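Local coordinates for protein VP1 (Polyomavirus HPyV6, PDB 4PCG) that probably serves as the major capsid protein, forming jelly-roll pentamers that build the polyomavirus shell and attach it to host cells, at residues T50-A55 and R139-A144; S57-T62 and F172-W177. One frame throughout, in Å; residues are numbered along the deposited sequence.

Interaction 1: T50-A55 and R139-A144; sequences TDTLDA and RMNVAA. With NA (sodium ion), chain L.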
loop_
_atom_site.group_PDB
_atom_site.type_symbol
_atom_site.label_atom_id
_atom_site.label_comp_id
_atom_site.label_asym_id
_atom_site.label_seq_id
_atom_site.Cartn_x
_atom_site.Cartn_y
_atom_site.Cartn_z
ATOM N N THR B 50 22.179 24.519 -5.655
ATOM C CA THR B 50 22.514 25.734 -4.930
ATOM C C THR B 50 21.541 25.973 -3.785
ATOM O O THR B 50 20.554 25.234 -3.599
ATOM C CB THR B 50 22.431 26.963 -5.863
ATOM O OG1 THR B 50 21.080 27.114 -6.344
ATOM C CG2 THR B 50 23.390 26.823 -7.044
ATOM N N ASP B 51 21.775 27.056 -3.065
ATOM C CA ASP B 51 20.881 27.438 -1.983
ATOM C C ASP B 51 19.662 28.280 -2.449
ATOM O O ASP B 51 19.038 28.957 -1.637
ATOM C CB ASP B 51 21.678 28.226 -0.956
ATOM C CG ASP B 51 22.266 29.495 -1.528
ATOM O OD1 ASP B 51 21.952 29.842 -2.689
ATOM O OD2 ASP B 51 23.057 30.130 -0.826
ATOM N N THR B 52 19.363 28.270 -3.746
ATOM C CA THR B 52 18.328 29.154 -4.309
ATOM C C THR B 52 17.414 28.339 -5.172
ATOM O O THR B 52 17.875 27.540 -5.997
ATOM C CB THR B 52 18.952 30.297 -5.158
ATOM O OG1 THR B 52 19.758 31.086 -4.323
ATOM C CG2 THR B 52 17.880 31.212 -5.784
ATOM N N LEU B 53 16.109 28.500 -4.958
ATOM C CA LEU B 53 15.112 27.913 -5.824
ATOM C C LEU B 53 14.983 28.795 -7.047
ATOM O O LEU B 53 14.663 29.989 -6.912
ATOM C CB LEU B 53 13.728 27.851 -5.148
ATOM C CG LEU B 53 13.519 26.825 -4.056
ATOM C CD1 LEU B 53 12.098 26.963 -3.515
ATOM C CD2 LEU B 53 13.753 25.419 -4.573
ATOM N N ASP B 54 15.213 28.204 -8.220
ATOM C CA ASP B 54 15.441 28.962 -9.441
ATOM C C ASP B 54 14.210 28.910 -10.310
ATOM O O ASP B 54 13.523 27.884 -10.393
ATOM C CB ASP B 54 16.655 28.425 -10.212
ATOM C CG ASP B 54 17.926 28.426 -9.382
ATOM O OD1 ASP B 54 18.341 29.517 -8.973
ATOM O OD2 ASP B 54 18.521 27.337 -9.131
ATOM N N ALA B 55 13.923 30.024 -10.967
ATOM C CA ALA B 55 12.850 30.035 -11.953
ATOM C C ALA B 55 13.299 29.159 -13.130
ATOM O O ALA B 55 14.472 29.188 -13.506
ATOM C CB ALA B 55 12.597 31.447 -12.417
ATOM N N ARG B 139 19.429 29.538 5.096
ATOM C CA ARG B 139 20.244 29.136 3.960
ATOM C C ARG B 139 19.572 29.213 2.610
ATOM O O ARG B 139 20.263 29.245 1.612
ATOM C CB ARG B 139 20.706 27.693 4.122
ATOM C CG ARG B 139 21.956 27.487 4.943
ATOM C CD ARG B 139 22.096 26.014 5.316
ATOM N NE ARG B 139 21.034 25.649 6.249
ATOM C CZ ARG B 139 21.068 25.862 7.560
ATOM N NH1 ARG B 139 22.134 26.386 8.140
ATOM N NH2 ARG B 139 20.035 25.518 8.311
ATOM N N MET B 140 18.247 29.150 2.538
ATOM C CA MET B 140 17.614 29.001 1.236
ATOM C C MET B 140 17.007 30.310 0.775
ATOM O O MET B 140 16.424 31.029 1.575
ATOM C CB MET B 140 16.540 27.914 1.265
ATOM C CG MET B 140 16.335 27.262 -0.084
ATOM S SD MET B 140 14.878 26.222 -0.147
ATOM C CE MET B 140 13.614 27.435 -0.456
ATOM N N ASN B 141 17.149 30.595 -0.516
ATOM C CA ASN B 141 16.581 31.775 -1.136
ATOM C C ASN B 141 15.597 31.359 -2.216
ATOM O O ASN B 141 15.641 30.236 -2.725
ATOM C CB ASN B 141 17.709 32.638 -1.729
ATOM C CG ASN B 141 18.730 33.032 -0.679
ATOM O OD1 ASN B 141 18.416 33.777 0.238
ATOM N ND2 ASN B 141 19.953 32.504 -0.793
ATOM N N VAL B 142 14.668 32.249 -2.538
ATOM C CA VAL B 142 13.757 32.039 -3.659
ATOM C C VAL B 142 14.123 33.072 -4.715
ATOM O O VAL B 142 14.190 34.270 -4.442
ATOM C CB VAL B 142 12.264 32.206 -3.245
ATOM C CG1 VAL B 142 11.354 32.000 -4.430
ATOM C CG2 VAL B 142 11.907 31.214 -2.157
ATOM N N ALA B 143 14.337 32.615 -5.937
ATOM C CA ALA B 143 14.740 33.512 -7.004
ATOM C C ALA B 143 13.700 34.630 -7.238
ATOM O O ALA B 143 12.491 34.429 -7.021
ATOM C CB ALA B 143 14.994 32.732 -8.279
ATOM N N ALA B 144 14.194 35.779 -7.706
ATOM C CA ALA B 144 13.384 37.012 -7.786
ATOM C C ALA B 144 12.160 36.872 -8.698
ATOM O O ALA B 144 11.153 37.529 -8.493
ATOM C CB ALA B 144 14.235 38.173 -8.240
HETATM NA NA NA L . 19.148 25.924 -7.339
HETATM O O HOH W 1 17.312 24.492 -7.391
#
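Leu-53 lays its CD1 methyl against the CE methyl of Met-140, 3.4 Å away and tighter than usual for two carbons; the methionine chain bends at its last torsion (chi3 83°), which turns CE onto the leucine. The backbones run as a short parallel pair. Asn-141 straddles Thr-52, its N giving a hydrogen bond to Asp-51 O (2.7 Å) and its O taking one from Leu-53 N (2.9 Å), and Ala-143 N then reaches Leu-53 O (2.8 Å). On the face away from Leu-53 and Val-142, Thr-52 OG1 rests on Asn-141 CB and donates to Asp-51 OD1 from above the carboxylate plane. The Asp-51 carboxylate stands at 90° to the Asn-141 amide without bonding to it. Thr-52 O binds a sodium ion at 2.5 Å, together with Thr-50 OG1, Asp-54 OD2, water 1 and Thr-48 OG1, so the ion gathers the loop that the strand pairing holds from the other side. Strands 52-53 and 141-142 form a two-stranded parallel sheet separate from the large antiparallel one; Leu-53 faces the loop of Glu-175 and Ile-176, while Met-140 packs on Ser-100 of a second subunit.

Interaction 2: S57-T62 and F172-W177; sequences SSLCYT and FPIEIW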
loop_
_atom_site.group_PDB
_atom_site.type_symbol
_atom_site.label_atom_id
_atom_site.label_comp_id
_atom_site.label_asym_id
_atom_site.label_seq_id
_atom_site.Cartn_x
_atom_site.Cartn_y
_atom_site.Cartn_z
ATOM N N SER B 57 13.395 25.845 -13.244
ATOM C CA SER B 57 13.670 24.476 -12.783
ATOM C C SER B 57 12.721 24.012 -11.680
ATOM O O SER B 57 12.638 22.829 -11.412
ATOM C CB SER B 57 15.123 24.322 -12.331
ATOM O OG SER B 57 15.418 25.189 -11.259
ATOM N N SER B 58 12.009 24.946 -11.056
ATOM C CA SER B 58 11.072 24.610 -9.980
ATOM C C SER B 58 9.645 24.633 -10.547
ATOM O O SER B 58 9.220 25.604 -11.200
ATOM C CB SER B 58 11.234 25.580 -8.814
ATOM O OG SER B 58 12.367 25.208 -8.018
ATOM N N LEU B 59 8.925 23.546 -10.319
ATOM C CA LEU B 59 7.560 23.420 -10.781
ATOM C C LEU B 59 6.658 24.415 -10.013
ATOM O O LEU B 59 6.772 24.569 -8.780
ATOM C CB LEU B 59 7.053 21.998 -10.590
ATOM C CG LEU B 59 5.684 21.673 -11.247
ATOM C CD1 LEU B 59 5.690 21.855 -12.748
ATOM C CD2 LEU B 59 5.245 20.247 -10.936
ATOM N N CYS B 60 5.806 25.126 -10.757
ATOM C CA CYS B 60 4.843 26.036 -10.150
ATOM C C CYS B 60 3.439 25.493 -10.341
ATOM O O CYS B 60 3.192 24.658 -11.210
ATOM C CB CYS B 60 4.955 27.430 -10.766
ATOM S SG CYS B 60 6.557 28.226 -10.422
ATOM N N TYR B 61 2.513 25.968 -9.550
ATOM C CA TYR B 61 1.110 25.616 -9.800
ATOM C C TYR B 61 0.703 26.099 -11.189
ATOM O O TYR B 61 1.161 27.161 -11.677
ATOM C CB TYR B 61 0.195 26.265 -8.769
ATOM C CG TYR B 61 0.240 25.693 -7.381
ATOM C CD1 TYR B 61 -0.484 24.544 -7.061
ATOM C CD2 TYR B 61 0.952 26.306 -6.385
ATOM C CE1 TYR B 61 -0.481 24.033 -5.792
ATOM C CE2 TYR B 61 0.962 25.808 -5.098
ATOM C CZ TYR B 61 0.249 24.650 -4.809
ATOM O OH TYR B 61 0.270 24.179 -3.522
ATOM N N THR B 62 -0.160 25.323 -11.821
ATOM C CA THR B 62 -0.852 25.768 -13.021
ATOM C C THR B 62 -2.249 26.202 -12.658
ATOM O O THR B 62 -2.886 25.558 -11.852
ATOM C CB THR B 62 -0.945 24.649 -14.052
ATOM O OG1 THR B 62 0.377 24.207 -14.370
ATOM C CG2 THR B 62 -1.679 25.134 -15.346
ATOM N N PHE B 172 4.030 30.662 -8.669
ATOM C CA PHE B 172 3.973 30.112 -7.313
ATOM C C PHE B 172 4.607 28.709 -7.259
ATOM O O PHE B 172 3.977 27.720 -7.612
ATOM C CB PHE B 172 2.534 30.071 -6.808
ATOM C CG PHE B 172 1.980 31.420 -6.500
ATOM C CD1 PHE B 172 1.464 32.230 -7.510
ATOM C CD2 PHE B 172 1.924 31.880 -5.184
ATOM C CE1 PHE B 172 0.972 33.490 -7.223
ATOM C CE2 PHE B 172 1.398 33.127 -4.894
ATOM C CZ PHE B 172 0.914 33.928 -5.913
ATOM N N PRO B 173 5.862 28.632 -6.787
ATOM C CA PRO B 173 6.502 27.312 -6.727
ATOM C C PRO B 173 5.898 26.408 -5.693
ATOM O O PRO B 173 5.644 26.817 -4.543
ATOM C CB PRO B 173 7.979 27.631 -6.418
ATOM C CG PRO B 173 7.986 29.003 -5.836
ATOM C CD PRO B 173 6.786 29.717 -6.440
ATOM N N ILE B 174 5.700 25.155 -6.072
ATOM C CA ILE B 174 5.190 24.179 -5.116
ATOM C C ILE B 174 6.165 23.866 -3.984
ATOM O O ILE B 174 5.757 23.332 -2.948
ATOM C CB ILE B 174 4.701 22.879 -5.788
ATOM C CG1 ILE B 174 5.890 22.106 -6.395
ATOM C CG2 ILE B 174 3.627 23.178 -6.817
ATOM C CD1 ILE B 174 5.490 20.771 -7.034
ATOM N N GLU B 175 7.448 24.195 -4.135
ATOM C CA GLU B 175 8.373 23.953 -3.064
ATOM C C GLU B 175 8.264 24.997 -1.947
ATOM O O GLU B 175 9.002 24.918 -0.974
ATOM C CB GLU B 175 9.801 23.880 -3.616
ATOM C CG GLU B 175 10.068 22.586 -4.356
ATOM C CD GLU B 175 11.294 22.691 -5.257
ATOM O OE1 GLU B 175 12.429 22.577 -4.732
ATOM O OE2 GLU B 175 11.123 22.902 -6.485
ATOM N N ILE B 176 7.337 25.956 -2.096
ATOM C CA ILE B 176 7.117 27.045 -1.148
ATOM C C ILE B 176 5.657 27.135 -0.671
ATOM O O ILE B 176 5.425 27.370 0.522
ATOM C CB ILE B 176 7.532 28.396 -1.791
ATOM C CG1 ILE B 176 9.065 28.435 -2.044
ATOM C CG2 ILE B 176 7.117 29.574 -0.940
ATOM C CD1 ILE B 176 9.894 28.461 -0.770
ATOM N N TRP B 177 4.707 26.971 -1.597
ATOM C CA TRP B 177 3.303 27.319 -1.362
ATOM C C TRP B 177 2.406 26.105 -1.185
ATOM O O TRP B 177 2.241 25.307 -2.114
ATOM C CB TRP B 177 2.760 28.197 -2.503
ATOM C CG TRP B 177 3.510 29.511 -2.645
ATOM C CD1 TRP B 177 4.573 29.757 -3.471
ATOM C CD2 TRP B 177 3.298 30.730 -1.899
ATOM N NE1 TRP B 177 5.016 31.052 -3.303
ATOM C CE2 TRP B 177 4.251 31.663 -2.343
ATOM C CE3 TRP B 177 2.373 31.131 -0.923
ATOM C CZ2 TRP B 177 4.331 32.962 -1.825
ATOM C CZ3 TRP B 177 2.459 32.417 -0.419
ATOM C CH2 TRP B 177 3.422 33.311 -0.865
HETATM O O HOH W 2 8.761 24.368 -6.788
HETATM O O HOH W 3 9.855 21.409 -8.424
HETATM O O HOH W 4 1.711 29.380 -10.038
#
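The Tyr-61 ring carries the CG2 methyl of Ile-174 over the centre of one face, a CH-pi contact with the methyl 4.0 Å from the centroid and 5° off the normal, while Trp-177 O lies at its edge, near the ring plane. Tyr-61 OH donates a hydrogen bond to Trp-177 O (2.7 Å). The Trp-177 indole is sandwiched within its own segment: Phe-172 CD2 sits above one face and Ile-176 CG2 above the opposite one, both offset toward the rim, with Pro-173 CD at the edge. Trp-177 CB touches Tyr-61 CE2, and the two side chains cross at about a right angle. Around Cys-60 and Pro-173 the backbones make a single bridge, closed by Tyr-61 N to Phe-172 O (3.0 Å) and Ile-174 N to Leu-59 O (3.0 Å, 164° at the hydrogen). With CG1 between the backbone N and the carbonyl carbon (chi1 68°), Ile-174 lays that atom by Leu-59 O, and its CD1 meets Leu-59 CD2. The carboxylate of Glu-175 is buried yet well supplied: OE2 lies 3.0 Å from Ser-58 OG and accepts from waters 2 and 3, which link it to Leu-59 O and Leu-59 N, while OE1 bonds to Tyr-47 OH. Water 4 joins Tyr-61 O to Phe-172 N. The two segments of this buried contact are loops that run into the first residues of strands 62-67 and 177-179. Tyr-61 and Ile-174 pack on Ala-233 of strand 227-239, part of the jelly-roll sheet; Phe-120 meets the Tyr-61 ring edge-to-face, and Ile-174 also touches Pro-96 of a second subunit.

Overall arrangement
Both contacts lie in the jelly-roll coat-protein part of VP1; the function belongs to the full-length protein. Interaction 1 is near the surface, its centre about 21 Å from that of the chain, interaction 2 buried, about 9 Å from it. Segments 50-55 and 57-62 are nearly continuous, but strand 163-166 separates their partners. Leu-53 bridges the contacts, its CD1 3.7 Å from Ile-176 CG1. Both join backbones by hydrogen bonds, interaction 1 as a short parallel strand pair beside a sodium ion, interaction 2 through a single bridge amid aromatic and aliphatic packing, with a buried carboxylate held by waters and the Tyr-47 hydroxyl, Ser-58 OG close by. Both touch the second subunit.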